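Local coordinates for protein-glutaminase (Chryseobacterium proteolyticum, PDB 3A55) that hydrolyses the side-chain amides of protein-bound glutamine, deposited here as a mutant pro form that mimics the reaction intermediate, at residues 178-183 and 194-199; 43-48 and 254-259; 149-154 and 290-295. The protein carries 1 engineered substitution. One frame throughout, in Å; residues are numbered along the deposited sequence. Where two conformers were deposited one is given.

Contacts 1 and 2 each supply a residue at the probable active site, and contact 3 lies next to it. In contact 2 the engineered Gln47 is joined through CD to Cys156 SG, consistent with a state like the acyl-enzyme intermediate. Contact 1 supplies His197, part of a probable Cys-His-Asp triad with Cys156 and Asp217; its centre lies about 10 Å from that of contact 2, and Tyr196 OH reaches Leu45 O at 2.6 Å to join the two. Contact 3, centred about 13 Å from contact 2, holds Asp154, whose OD1 lies 2.6 Å from Thr46 OG1. Contacts 1 and 3, about 15 Å apart by centres, meet where Trp194 NE1 approaches Pro152 O at 2.8 Å.

Contact 1. Residues 178-183 and 194-199; sequences FVYGNL and WSYHVA
Leu183 reaches across to Trp194 and Tyr196, and Phe178 to Val198, at two ends of an antiparallel strand pair interrupted by a beta bulge. Strands 178-180 and 196-199 run at 164° to each other, and the register slips by one residue between the Tyr180-Tyr196 and Leu183-Trp194 pairs. Val179 and His197 form a hydrogen-bonded pair, each N donating to the other's O at 2.9 Å. At the bulge, Gly181 N donates to Ser195 O; the backbone angles of Gly181 would jam a CB against the preceding carbonyl. Beyond it, Leu183 and Trp194 exchange two further backbone bonds. Leu183 CB meets Trp194 CB at 4.1 Å, while Leu183 CD1 reaches back to Tyr196 CA at 3.6 Å, bridging the shifted register. On the other face of the sheet Phe178 and Val198 lie side by side. Tyr196 meets the Phe178 ring at its edge, where Tyr196 CE2 lies 3.8 Å from Phe178 CD1. His197 NE2 is bonded to Asp217, consistent with a Cys-His-Asp triad in a clan CA (papain-related) enzyme. Val198 CG2, set anti to the backbone N, makes a CH-pi contact over the Phe178 ring, 3.6 Å from its centroid and 12° off the normal.

Contact 2. Residues 43-48 and 254-259; sequences FMLTQQ and NVYYRS. Engineered in segment 43-48: Gln47 (natural residue Ala).
With CG anti to the backbone N (chi1 169°), Tyr257 lays its ring beneath the Met44-Leu45 peptide, while Leu45, whose CG is likewise anti to its own N (chi1 -161°), sends CD1 back toward the base of that ring. The peptide lies over one face: the backbone N-H of Leu45 is directed at the pi face, with Leu45 N 3.3 Å above the Tyr257 ring plane and over its centre, and Met44 C is displaced toward the rim. Leu45 CD1 meets Tyr257 CB at 3.7 Å and also reaches Tyr256 CE1 at 4.0 Å, so one methyl bridges two consecutive tyrosines, which both face Leu265 in a classic beta bulge. Met44 adds its CB against Tyr257 CE2 at 3.8 Å. At the phenol end, a water donates to Phe43 O at 2.8 Å and also hydrogen-bonds Tyr257 OH. Cutting Tyr257 back to an alanine is likely to leave the Leu45 N-H without its ring and the water without its phenol partner. The loop is further shaped by an ST turn, in which Thr46 OG1 accepts from Gln48 N, with the engineered Gln47, linked to Cys156, between them. Between these two segments, then, methyl packing is joined by two polar elements: an amide N-H facing a ring and one bridging water.

Contact 3. Residues 149-154 and 290-295; sequences FRYPVD and PAPDVS
Ala291 meets Tyr151, Val153 and Asp154, so one small residue of the C-terminal loop 290-295 touches three side chains of the loop preceding helix 156-169. Its methyl approaches the edge of the Tyr151 ring near the plane, with Ala291 CB 3.3 Å from Tyr151 OH and 4.2 Å from Tyr151 CE2. Asp154 brings its CB to 4.0 Å from Ala291 CB, and Val153 CG1 lies 4.3 Å from that same methyl. The five-membered ring of Pro292 joins at the phenol end, its CD lying 3.8 Å from Tyr151 OH. Tyr151 reaches this position with CG anti to its N (chi1 -177°), and its hydroxyl is bonded to Pro288 O, just ahead of the loop it packs on. Farther out, Phe280 of helix 271-280 meets the Tyr151 ring edge-to-face and also touches Ala291 and Pro292. Across the two segments the contact is van der Waals packing, and the polar ends of its side chains have their partners outside them: the Tyr151 hydroxyl at Pro288, and the Asp154 carboxylate, through hydrogen bonds, in the 43-48 loop, so that of Asp154 it is CB that serves the packing.

Contact 1. Residues 178-183 and 194-199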
ATOM      1  N   PHE A 178      -0.107   3.991  -7.704  1.00  9.04           N
ATOM      2  CA  PHE A 178       0.272   4.380  -6.353  1.00  8.29           C
ATOM      3  C   PHE A 178       0.026   5.869  -6.209  1.00  9.39           C
ATOM      4  O   PHE A 178       0.537   6.662  -7.010  1.00 10.39           O
ATOM      5  CB  PHE A 178       1.762   4.100  -6.110  1.00  8.84           C
ATOM      6  CG  PHE A 178       2.113   2.640  -6.094  1.00  8.53           C
ATOM      7  CD1 PHE A 178       2.180   1.944  -4.890  1.00  9.62           C
ATOM      8  CD2 PHE A 178       2.368   1.955  -7.279  1.00  9.12           C
ATOM      9  CE1 PHE A 178       2.496   0.589  -4.871  1.00  9.15           C
ATOM     10  CE2 PHE A 178       2.686   0.602  -7.270  1.00  9.46           C
ATOM     11  CZ  PHE A 178       2.747  -0.085  -6.055  1.00 10.38           C
ATOM     12  N   VAL A 179      -0.733   6.269  -5.195  1.00  8.97           N
ATOM     13  CA  VAL A 179      -0.941   7.677  -4.899  1.00  8.85           C
ATOM     14  C   VAL A 179      -0.310   7.982  -3.545  1.00  8.90           C
ATOM     15  O   VAL A 179      -0.429   7.185  -2.622  1.00  9.36           O
ATOM     16  CB  VAL A 179      -2.447   8.073  -4.960  1.00  9.43           C
ATOM     17  CG1 VAL A 179      -3.302   7.220  -3.997  1.00  9.62           C
ATOM     18  CG2 VAL A 179      -2.646   9.548  -4.694  1.00 10.89           C
ATOM     19  N   TYR A 180       0.380   9.118  -3.445  1.00  8.62           N
ATOM     20  CA  TYR A 180       1.107   9.462  -2.224  1.00  8.90           C
ATOM     21  C   TYR A 180       0.707  10.828  -1.713  1.00  8.89           C
ATOM     22  O   TYR A 180       0.426  11.745  -2.496  1.00 10.39           O
ATOM     23  CB  TYR A 180       2.613   9.486  -2.482  1.00  9.04           C
ATOM     24  CG  TYR A 180       3.179   8.278  -3.174  1.00  8.12           C
ATOM     25  CD1 TYR A 180       3.875   7.295  -2.467  1.00  8.90           C
ATOM     26  CD2 TYR A 180       3.049   8.124  -4.558  1.00  8.41           C
ATOM     27  CE1 TYR A 180       4.420   6.190  -3.104  1.00  8.84           C
ATOM     28  CE2 TYR A 180       3.579   7.022  -5.207  1.00  8.84           C
ATOM     29  CZ  TYR A 180       4.266   6.058  -4.488  1.00  8.44           C
ATOM     30  OH  TYR A 180       4.794   4.969  -5.136  1.00  9.76           O
ATOM     31  N   GLY A 181       0.745  10.995  -0.391  1.00  9.10           N
ATOM     32  CA  GLY A 181       0.531  12.303   0.189  1.00  9.94           C
ATOM     33  C   GLY A 181       0.058  12.229   1.618  1.00  9.63           C
ATOM     34  O   GLY A 181       0.305  11.241   2.310  1.00 10.11           O
ATOM     35  N   ASN A 182      -0.616  13.290   2.037  1.00 10.27           N
ATOM     36  CA  ASN A 182      -1.262  13.341   3.324  1.00 11.23           C
ATOM     37  C   ASN A 182      -2.676  12.822   3.093  1.00 11.52           C
ATOM     38  O   ASN A 182      -3.603  13.610   2.904  1.00 11.96           O
ATOM     39  CB  ASN A 182      -1.274  14.787   3.817  1.00 11.95           C
ATOM     40  CG  ASN A 182      -1.952  14.940   5.153  1.00 12.99           C
ATOM     41  OD1 ASN A 182      -1.952  14.018   5.979  1.00 14.64           O
ATOM     42  ND2 ASN A 182      -2.532  16.113   5.382  1.00 14.92           N
ATOM     43  N   LEU A 183      -2.831  11.496   3.074  1.00 10.40           N
ATOM     44  CA  LEU A 183      -4.089  10.903   2.622  1.00 10.51           C
ATOM     45  C   LEU A 183      -5.006  10.578   3.791  1.00 10.48           C
ATOM     46  O   LEU A 183      -4.549  10.157   4.865  1.00 11.03           O
ATOM     47  CB  LEU A 183      -3.818   9.634   1.815  1.00 10.16           C
ATOM     48  CG  LEU A 183      -2.787   9.746   0.673  1.00  9.80           C
ATOM     49  CD1 LEU A 183      -2.677   8.408  -0.059  1.00 10.63           C
ATOM     50  CD2 LEU A 183      -3.122  10.892  -0.299  1.00 11.76           C
ATOM     51  N   TRP A 194      -3.305   7.599   5.607  1.00 10.02           N
ATOM     52  CA  TRP A 194      -2.282   6.856   4.894  1.00  9.65           C
ATOM     53  C   TRP A 194      -1.224   7.780   4.321  1.00  8.67           C
ATOM     54  O   TRP A 194      -1.531   8.910   3.960  1.00 10.01           O
ATOM     55  CB  TRP A 194      -2.864   6.161   3.670  1.00  9.81           C
ATOM     56  CG  TRP A 194      -3.962   5.168   3.899  1.00 10.07           C
ATOM     57  CD1 TRP A 194      -4.032   4.193   4.864  1.00 10.38           C
ATOM     58  CD2 TRP A 194      -5.117   4.999   3.071  1.00 10.30           C
ATOM     59  NE1 TRP A 194      -5.184   3.439   4.688  1.00 11.75           N
ATOM     60  CE2 TRP A 194      -5.866   3.925   3.599  1.00 11.00           C
ATOM     61  CE3 TRP A 194      -5.601   5.667   1.938  1.00 10.95           C
ATOM     62  CZ2 TRP A 194      -7.058   3.492   3.015  1.00 11.62           C
ATOM     63  CZ3 TRP A 194      -6.788   5.244   1.366  1.00 10.98           C
ATOM     64  CH2 TRP A 194      -7.506   4.169   1.910  1.00 11.14           C
ATOM     65  N   SER A 195      -0.007   7.268   4.195  1.00  9.38           N
ATOM     66  CA  SER A 195       1.055   7.972   3.470  1.00  9.13           C
ATOM     67  C   SER A 195       0.974   7.690   1.970  1.00  9.14           C
ATOM     68  O   SER A 195       1.445   8.484   1.153  1.00 10.09           O
ATOM     69  CB  SER A 195       2.424   7.556   3.983  1.00 10.32           C
ATOM     70  OG  SER A 195       2.653   6.186   3.727  1.00 12.05           O
ATOM     71  N   TYR A 196       0.395   6.546   1.615  1.00  9.28           N
ATOM     72  CA  TYR A 196       0.155   6.209   0.207  1.00  8.64           C
ATOM     73  C   TYR A 196      -0.967   5.187   0.142  1.00  9.00           C
ATOM     74  O   TYR A 196      -1.309   4.562   1.143  1.00  9.75           O
ATOM     75  CB  TYR A 196       1.423   5.656  -0.467  1.00  9.26           C
ATOM     76  CG  TYR A 196       1.623   4.158  -0.318  1.00  8.62           C
ATOM     77  CD1 TYR A 196       2.227   3.616   0.821  1.00 10.35           C
ATOM     78  CD2 TYR A 196       1.208   3.274  -1.324  1.00  9.60           C
ATOM     79  CE1 TYR A 196       2.404   2.232   0.952  1.00 10.77           C
ATOM     80  CE2 TYR A 196       1.368   1.892  -1.186  1.00  9.10           C
ATOM     81  CZ  TYR A 196       1.965   1.377  -0.046  1.00  9.37           C
ATOM     82  OH  TYR A 196       2.143   0.017   0.079  1.00 10.01           O
ATOM     83  N   HIS A 197      -1.536   5.033  -1.045  1.00  8.99           N
ATOM     84  CA  HIS A 197      -2.511   3.989  -1.313  1.00  9.39           C
ATOM     85  C   HIS A 197      -2.229   3.425  -2.696  1.00  9.61           C
ATOM     86  O   HIS A 197      -1.602   4.080  -3.537  1.00  9.86           O
ATOM     87  CB  HIS A 197      -3.936   4.546  -1.191  1.00  9.56           C
ATOM     88  CG  HIS A 197      -5.019   3.512  -1.299  1.00 10.43           C
ATOM     89  ND1 HIS A 197      -4.898   2.245  -0.769  1.00 11.54           N
ATOM     90  CD2 HIS A 197      -6.249   3.563  -1.876  1.00 10.86           C
ATOM     91  CE1 HIS A 197      -6.011   1.565  -1.004  1.00 12.18           C
ATOM     92  NE2 HIS A 197      -6.848   2.345  -1.663  1.00 10.97           N
ATOM     93  N   VAL A 198      -2.668   2.198  -2.931  1.00  9.32           N
ATOM     94  CA  VAL A 198      -2.485   1.555  -4.228  1.00  9.72           C
ATOM     95  C   VAL A 198      -3.719   0.735  -4.549  1.00  9.73           C
ATOM     96  O   VAL A 198      -4.365   0.188  -3.639  1.00 10.62           O
ATOM     97  CB  VAL A 198      -1.195   0.673  -4.269  1.00 10.29           C
ATOM     98  CG1 VAL A 198      -1.216  -0.432  -3.211  1.00 10.90           C
ATOM     99  CG2 VAL A 198      -0.942   0.089  -5.679  1.00 10.36           C
ATOM    100  N   ALA A 199      -4.051   0.672  -5.842  1.00  9.77           N
ATOM    101  CA  ALA A 199      -5.092  -0.232  -6.338  1.00  9.81           C
ATOM    102  C   ALA A 199      -4.728  -0.625  -7.763  1.00 10.12           C
ATOM    103  O   ALA A 199      -3.731  -0.141  -8.314  1.00 10.53           O
ATOM    104  CB  ALA A 199      -6.459   0.426  -6.268  1.00 10.49           C
TER

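Contact 2. Residues 43-48 and 254-259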
ATOM      1  N   PHE A  43       7.159   4.901   5.882  1.00 10.95           N
ATOM      2  CA  PHE A  43       8.119   3.836   5.598  1.00 11.54           C
ATOM      3  C   PHE A  43       7.698   3.054   4.373  1.00 10.60           C
ATOM      4  O   PHE A  43       6.538   3.106   3.972  1.00 11.54           O
ATOM      5  CB  PHE A  43       8.193   2.847   6.765  1.00 12.91           C
ATOM      6  CG  PHE A  43       8.694   3.446   8.033  1.00 15.61           C
ATOM      7  CD1 PHE A  43      10.047   3.732   8.198  1.00 18.07           C
ATOM      8  CD2 PHE A  43       7.824   3.704   9.070  1.00 20.46           C
ATOM      9  CE1 PHE A  43      10.523   4.270   9.401  1.00 17.73           C
ATOM     10  CE2 PHE A  43       8.290   4.251  10.268  1.00 20.25           C
ATOM     11  CZ  PHE A  43       9.638   4.538  10.423  1.00 19.44           C
ATOM     12  N   MET A  44       8.638   2.305   3.813  1.00 10.60           N
ATOM     13  CA  MET A  44       8.325   1.447   2.674  1.00 11.31           C
ATOM     14  C   MET A  44       7.234   0.441   3.046  1.00 10.23           C
ATOM     15  O   MET A  44       7.164  -0.031   4.187  1.00 10.98           O
ATOM     16  CB  MET A  44       9.569   0.711   2.187  1.00 12.20           C
ATOM     17  CG  MET A  44      10.126  -0.291   3.179  1.00 14.30           C
ATOM     18  SD  MET A  44      11.582  -1.162   2.580  1.00 16.59           S
ATOM     19  CE  MET A  44      10.885  -2.169   1.293  1.00 17.60           C
ATOM     20  N   LEU A  45       6.373   0.162   2.067  1.00 10.59           N
ATOM     21  CA  LEU A  45       5.363  -0.894   2.124  1.00 11.22           C
ATOM     22  C   LEU A  45       4.161  -0.558   3.006  1.00 10.01           C
ATOM     23  O   LEU A  45       3.025  -0.496   2.522  1.00 11.13           O
ATOM     24  CB  LEU A  45       5.979  -2.250   2.473  1.00 12.55           C
ATOM     25  CG  LEU A  45       5.129  -3.473   2.124  1.00 15.33           C
ATOM     26  CD1 LEU A  45       4.780  -3.484   0.634  1.00 14.86           C
ATOM     27  CD2 LEU A  45       5.856  -4.754   2.524  1.00 16.26           C
ATOM     28  N   THR A  46       4.390  -0.338   4.297  1.00 10.12           N
ATOM     29  CA  THR A  46       3.283   0.058   5.156  1.00  9.96           C
ATOM     30  C   THR A  46       2.678   1.389   4.695  1.00  9.86           C
ATOM     31  O   THR A  46       3.403   2.325   4.318  1.00 10.43           O
ATOM     32  CB  THR A  46       3.681   0.147   6.660  1.00 10.18           C
ATOM     33  OG1 THR A  46       2.537   0.567   7.413  1.00 11.48           O
ATOM     34  CG2 THR A  46       4.829   1.132   6.884  1.00 11.91           C
ATOM     35  N   GLN A  47       1.354   1.472   4.703  1.00 10.08           N
ATOM     36  CA  GLN A  47       0.645   2.683   4.369  1.00 10.42           C
ATOM     37  C   GLN A  47       0.447   3.619   5.550  1.00 11.56           C
ATOM     38  O   GLN A  47      -0.110   4.666   5.395  1.00 12.15           O
ATOM     39  CB  GLN A  47      -0.721   2.353   3.767  1.00 10.90           C
ATOM     40  CG  GLN A  47      -0.603   1.523   2.520  1.00 11.82           C
ATOM     41  CD  GLN A  47      -1.859   0.754   2.215  1.00 12.99           C
ATOM     42  OE1 GLN A  47      -2.483   0.125   3.029  1.00 13.98           O
ATOM     43  N   GLN A  48       0.896   3.196   6.729  1.00 12.15           N
ATOM     44  CA  GLN A  48       0.655   3.956   7.950  1.00 14.48           C
ATOM     45  C   GLN A  48       1.704   5.032   8.190  1.00 13.49           C
ATOM     46  O   GLN A  48       2.875   4.887   7.821  1.00 13.31           O
ATOM     47  CB  GLN A  48       0.611   3.024   9.171  1.00 14.69           C
ATOM     48  CG  GLN A  48      -0.457   1.915   9.086  1.00 19.58           C
ATOM     49  CD  GLN A  48      -0.369   0.950  10.263  1.00 20.93           C
ATOM     50  OE1 GLN A  48       0.164  -0.151  10.146  1.00 25.37           O
ATOM     51  NE2 GLN A  48      -0.855   1.382  11.413  1.00 25.32           N
ATOM     52  N   ASN A 254       2.974  -6.017 -11.925  1.00 13.08           N
ATOM     53  CA  ASN A 254       3.789  -6.903 -11.095  1.00 14.01           C
ATOM     54  C   ASN A 254       4.545  -6.182  -9.972  1.00 13.02           C
ATOM     55  O   ASN A 254       5.103  -6.828  -9.089  1.00 13.73           O
ATOM     56  CB  ASN A 254       4.720  -7.805 -11.921  1.00 14.68           C
ATOM     57  CG  ASN A 254       5.916  -7.069 -12.486  1.00 16.20           C
ATOM     58  OD1 ASN A 254       5.882  -5.860 -12.689  1.00 17.71           O
ATOM     59  ND2 ASN A 254       6.989  -7.810 -12.745  1.00 19.35           N
ATOM     60  N   VAL A 255       4.556  -4.850 -10.001  1.00 12.25           N
ATOM     61  CA  VAL A 255       5.172  -4.097  -8.903  1.00 11.66           C
ATOM     62  C   VAL A 255       4.294  -4.194  -7.657  1.00 11.18           C
ATOM     63  O   VAL A 255       3.114  -3.827  -7.684  1.00 12.06           O
ATOM     64  CB  VAL A 255       5.408  -2.624  -9.287  1.00 11.49           C
ATOM     65  CG1 VAL A 255       5.954  -1.837  -8.096  1.00 11.90           C
ATOM     66  CG2 VAL A 255       6.373  -2.549 -10.449  1.00 13.16           C
ATOM     67  N   TYR A 256       4.872  -4.708  -6.576  1.00 11.10           N
ATOM     68  CA  TYR A 256       4.157  -4.877  -5.307  1.00 10.82           C
ATOM     69  C   TYR A 256       4.121  -3.554  -4.548  1.00 11.21           C
ATOM     70  O   TYR A 256       3.091  -3.159  -4.000  1.00 11.23           O
ATOM     71  CB  TYR A 256       4.876  -5.929  -4.472  1.00 11.38           C
ATOM     72  CG  TYR A 256       4.158  -6.454  -3.247  1.00 11.28           C
ATOM     73  CD1 TYR A 256       4.835  -6.579  -2.027  1.00 12.43           C
ATOM     74  CD2 TYR A 256       2.829  -6.874  -3.314  1.00 11.70           C
ATOM     75  CE1 TYR A 256       4.213  -7.119  -0.904  1.00 12.38           C
ATOM     76  CE2 TYR A 256       2.183  -7.410  -2.189  1.00 11.39           C
ATOM     77  CZ  TYR A 256       2.886  -7.521  -0.988  1.00 11.10           C
ATOM     78  OH  TYR A 256       2.292  -8.055   0.136  1.00 13.09           O
ATOM     79  N   TYR A 257       5.268  -2.873  -4.517  1.00 11.35           N
ATOM     80  CA  TYR A 257       5.375  -1.576  -3.867  1.00 10.70           C
ATOM     81  C   TYR A 257       6.350  -0.704  -4.652  1.00 10.53           C
ATOM     82  O   TYR A 257       7.383  -1.188  -5.105  1.00 11.46           O
ATOM     83  CB  TYR A 257       5.852  -1.717  -2.412  1.00 11.83           C
ATOM     84  CG  TYR A 257       6.228  -0.398  -1.801  1.00 10.80           C
ATOM     85  CD1 TYR A 257       5.252   0.492  -1.346  1.00 10.65           C
ATOM     86  CD2 TYR A 257       7.569  -0.005  -1.732  1.00 11.82           C
ATOM     87  CE1 TYR A 257       5.613   1.740  -0.811  1.00 11.41           C
ATOM     88  CE2 TYR A 257       7.930   1.224  -1.205  1.00 12.06           C
ATOM     89  CZ  TYR A 257       6.958   2.089  -0.752  1.00 12.05           C
ATOM     90  OH  TYR A 257       7.325   3.310  -0.249  1.00 13.23           O
ATOM     91  N   ARG A 258       5.999   0.567  -4.818  1.00 10.40           N
ATOM     92  CA  ARG A 258       6.886   1.548  -5.449  1.00 10.28           C
ATOM     93  C   ARG A 258       7.207   2.629  -4.421  1.00 10.38           C
ATOM     94  O   ARG A 258       6.298   3.219  -3.841  1.00 10.52           O
ATOM     95  CB  ARG A 258       6.219   2.179  -6.676  1.00 10.38           C
ATOM     96  CG  ARG A 258       7.056   3.321  -7.249  1.00 10.61           C
ATOM     97  CD  ARG A 258       6.264   4.138  -8.280  1.00 10.35           C
ATOM     98  NE  ARG A 258       7.014   5.312  -8.751  1.00 11.09           N
ATOM     99  CZ  ARG A 258       6.985   6.501  -8.154  1.00 10.12           C
ATOM    100  NH1 ARG A 258       6.239   6.686  -7.071  1.00 10.93           N
ATOM    101  NH2 ARG A 258       7.690   7.518  -8.649  1.00 13.00           N
ATOM    102  N   SER A 259       8.494   2.896  -4.219  1.00 10.61           N
ATOM    103  CA  SER A 259       8.874   3.950  -3.284  1.00 10.56           C
ATOM    104  C   SER A 259       8.751   5.321  -3.963  1.00 10.88           C
ATOM    105  O   SER A 259       8.681   5.408  -5.192  1.00 11.01           O
ATOM    106  CB  SER A 259      10.316   3.760  -2.813  1.00 10.77           C
ATOM    107  OG  SER A 259      11.225   4.153  -3.838  1.00 11.07           O
TER
HETATM  108  O   HOH W   1       5.588   3.951   1.425  1.00 15.87           O

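Contact 3. Residues 149-154 and 290-295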
ATOM      1  N   PHE A 149     -10.699  -6.086   2.192  1.00 12.64           N
ATOM      2  CA  PHE A 149     -11.181  -4.753   1.827  1.00 13.36           C
ATOM      3  C   PHE A 149     -11.799  -4.014   3.012  1.00 13.18           C
ATOM      4  O   PHE A 149     -11.694  -2.789   3.117  1.00 13.66           O
ATOM      5  CB  PHE A 149     -12.214  -4.818   0.707  1.00 13.57           C
ATOM      6  CG  PHE A 149     -11.686  -5.326  -0.603  1.00 12.52           C
ATOM      7  CD1 PHE A 149     -10.653  -4.655  -1.268  1.00 12.78           C
ATOM      8  CD2 PHE A 149     -12.245  -6.451  -1.196  1.00 13.06           C
ATOM      9  CE1 PHE A 149     -10.177  -5.109  -2.494  1.00 13.66           C
ATOM     10  CE2 PHE A 149     -11.788  -6.915  -2.427  1.00 13.66           C
ATOM     11  CZ  PHE A 149     -10.747  -6.239  -3.080  1.00 12.69           C
ATOM     12  N   ARG A 150     -12.444  -4.768   3.902  1.00 13.26           N
ATOM     13  CA  ARG A 150     -13.144  -4.180   5.041  1.00 14.02           C
ATOM     14  C   ARG A 150     -12.193  -3.661   6.105  1.00 13.71           C
ATOM     15  O   ARG A 150     -12.650  -3.059   7.064  1.00 14.27           O
ATOM     16  CB  ARG A 150     -14.105  -5.197   5.690  1.00 14.66           C
ATOM     17  CG  ARG A 150     -13.408  -6.406   6.255  1.00 15.70           C
ATOM     18  CD  ARG A 150     -14.412  -7.442   6.775  1.00 16.83           C
ATOM     19  NE  ARG A 150     -13.703  -8.624   7.251  1.00 16.64           N
ATOM     20  CZ  ARG A 150     -14.296  -9.681   7.793  1.00 18.08           C
ATOM     21  NH1 ARG A 150     -15.614  -9.696   7.923  1.00 19.52           N
ATOM     22  NH2 ARG A 150     -13.574 -10.719   8.201  1.00 18.76           N
ATOM     23  N   TYR A 151     -10.889  -3.911   5.943  1.00 13.00           N
ATOM     24  CA  TYR A 151      -9.876  -3.429   6.890  1.00 12.49           C
ATOM     25  C   TYR A 151      -8.952  -2.452   6.178  1.00 12.31           C
ATOM     26  O   TYR A 151      -7.919  -2.856   5.659  1.00 12.81           O
ATOM     27  CB  TYR A 151      -9.064  -4.587   7.456  1.00 12.94           C
ATOM     28  CG  TYR A 151      -8.051  -4.185   8.505  1.00 12.59           C
ATOM     29  CD1 TYR A 151      -8.447  -3.497   9.655  1.00 13.27           C
ATOM     30  CD2 TYR A 151      -6.697  -4.495   8.348  1.00 13.26           C
ATOM     31  CE1 TYR A 151      -7.513  -3.119  10.617  1.00 12.85           C
ATOM     32  CE2 TYR A 151      -5.762  -4.147   9.325  1.00 13.29           C
ATOM     33  CZ  TYR A 151      -6.177  -3.450  10.446  1.00 12.76           C
ATOM     34  OH  TYR A 151      -5.250  -3.095  11.412  1.00 15.26           O
ATOM     35  N   PRO A 152      -9.349  -1.178   6.122  1.00 12.63           N
ATOM     36  CA  PRO A 152      -8.566  -0.215   5.346  1.00 12.80           C
ATOM     37  C   PRO A 152      -7.327   0.343   6.052  1.00 12.05           C
ATOM     38  O   PRO A 152      -6.621   1.163   5.454  1.00 11.84           O
ATOM     39  CB  PRO A 152      -9.578   0.901   5.080  1.00 14.28           C
ATOM     40  CG  PRO A 152     -10.476   0.864   6.251  1.00 15.63           C
ATOM     41  CD  PRO A 152     -10.613  -0.592   6.611  1.00 14.26           C
ATOM     42  N   VAL A 153      -7.051  -0.066   7.286  1.00 11.65           N
ATOM     43  CA  VAL A 153      -5.912   0.514   8.020  1.00 11.68           C
ATOM     44  C   VAL A 153      -4.587   0.349   7.267  1.00 11.19           C
ATOM     45  O   VAL A 153      -3.794   1.296   7.170  1.00 11.60           O
ATOM     46  CB  VAL A 153      -5.798  -0.078   9.441  1.00 11.76           C
ATOM     47  CG1 VAL A 153      -4.522   0.401  10.127  1.00 12.42           C
ATOM     48  CG2 VAL A 153      -7.011   0.319  10.261  1.00 13.43           C
ATOM     49  N   ASP A 154      -4.341  -0.845   6.735  1.00 10.76           N
ATOM     50  CA  ASP A 154      -3.075  -1.139   6.073  1.00 11.47           C
ATOM     51  C   ASP A 154      -3.251  -2.373   5.207  1.00 11.38           C
ATOM     52  O   ASP A 154      -4.319  -2.996   5.229  1.00 11.90           O
ATOM     53  CB  ASP A 154      -1.965  -1.353   7.127  1.00 11.41           C
ATOM     54  CG  ASP A 154      -0.555  -1.013   6.614  1.00 12.98           C
ATOM     55  OD1 ASP A 154       0.343  -0.899   7.459  1.00 14.77           O
ATOM     56  OD2 ASP A 154      -0.334  -0.868   5.392  1.00 12.30           O
ATOM     57  N   PRO A 290      -1.916   1.062  15.282  1.00 27.12           N
ATOM     58  CA  PRO A 290      -1.331   0.372  14.128  1.00 26.53           C
ATOM     59  C   PRO A 290      -1.888  -1.023  13.888  1.00 24.47           C
ATOM     60  O   PRO A 290      -2.410  -1.669  14.809  1.00 24.91           O
ATOM     61  CB  PRO A 290       0.152   0.251  14.506  1.00 27.64           C
ATOM     62  CG  PRO A 290       0.189   0.443  15.991  1.00 29.71           C
ATOM     63  CD  PRO A 290      -0.873   1.458  16.246  1.00 27.82           C
ATOM     64  N   ALA A 291      -1.777  -1.471  12.639  1.00 22.06           N
ATOM     65  CA  ALA A 291      -2.101  -2.839  12.261  1.00 21.13           C
ATOM     66  C   ALA A 291      -1.161  -3.813  12.986  1.00 21.58           C
ATOM     67  O   ALA A 291      -0.073  -3.426  13.415  1.00 22.28           O
ATOM     68  CB  ALA A 291      -1.981  -3.004  10.741  1.00 19.94           C
ATOM     69  N   PRO A 292      -1.566  -5.089  13.111  1.00 22.28           N
ATOM     70  CA  PRO A 292      -0.652  -6.062  13.720  1.00 23.27           C
ATOM     71  C   PRO A 292       0.587  -6.288  12.854  1.00 24.56           C
ATOM     72  O   PRO A 292       0.568  -6.019  11.639  1.00 23.68           O
ATOM     73  CB  PRO A 292      -1.478  -7.353  13.803  1.00 24.05           C
ATOM     74  CG  PRO A 292      -2.851  -7.015  13.317  1.00 23.41           C
ATOM     75  CD  PRO A 292      -2.831  -5.689  12.652  1.00 21.65           C
ATOM     76  N   ASP A 293       1.647  -6.788  13.485  1.00 27.44           N
ATOM     77  CA  ASP A 293       2.951  -6.987  12.855  1.00 29.75           C
ATOM     78  C   ASP A 293       2.865  -7.994  11.710  1.00 28.92           C
ATOM     79  O   ASP A 293       2.338  -9.089  11.881  1.00 29.34           O
ATOM     80  CB  ASP A 293       3.950  -7.489  13.914  1.00 31.98           C
ATOM     81  CG  ASP A 293       5.394  -7.170  13.570  1.00 35.88           C
ATOM     82  OD1 ASP A 293       5.720  -7.041  12.375  1.00 40.32           O
ATOM     83  OD2 ASP A 293       6.213  -7.045  14.504  1.00 41.47           O
ATOM     84  N   VAL A 294       3.362  -7.612  10.537  1.00 27.16           N
ATOM     85  CA  VAL A 294       3.483  -8.551   9.423  1.00 26.66           C
ATOM     86  C   VAL A 294       4.946  -8.748   9.006  1.00 29.38           C
ATOM     87  O   VAL A 294       5.218  -9.194   7.888  1.00 28.93           O
ATOM     88  CB  VAL A 294       2.622  -8.126   8.200  1.00 25.42           C
ATOM     89  CG1 VAL A 294       1.135  -8.280   8.511  1.00 24.56           C
ATOM     90  CG2 VAL A 294       2.947  -6.696   7.765  1.00 24.25           C
ATOM     91  N   SER A 295       5.877  -8.408   9.903  1.00 32.92           N
ATOM     92  CA  SER A 295       7.308  -8.559   9.630  0.60 34.93           C
ATOM     93  C   SER A 295       7.686 -10.017   9.373  1.00 36.50           C
ATOM     94  O   SER A 295       8.612 -10.298   8.616  1.00 37.33           O
ATOM     95  CB  SER A 295       8.149  -7.979  10.774  0.60 34.84           C
ATOM     96  OG  SER A 295       7.855  -8.611  12.010  0.60 34.53           O
TER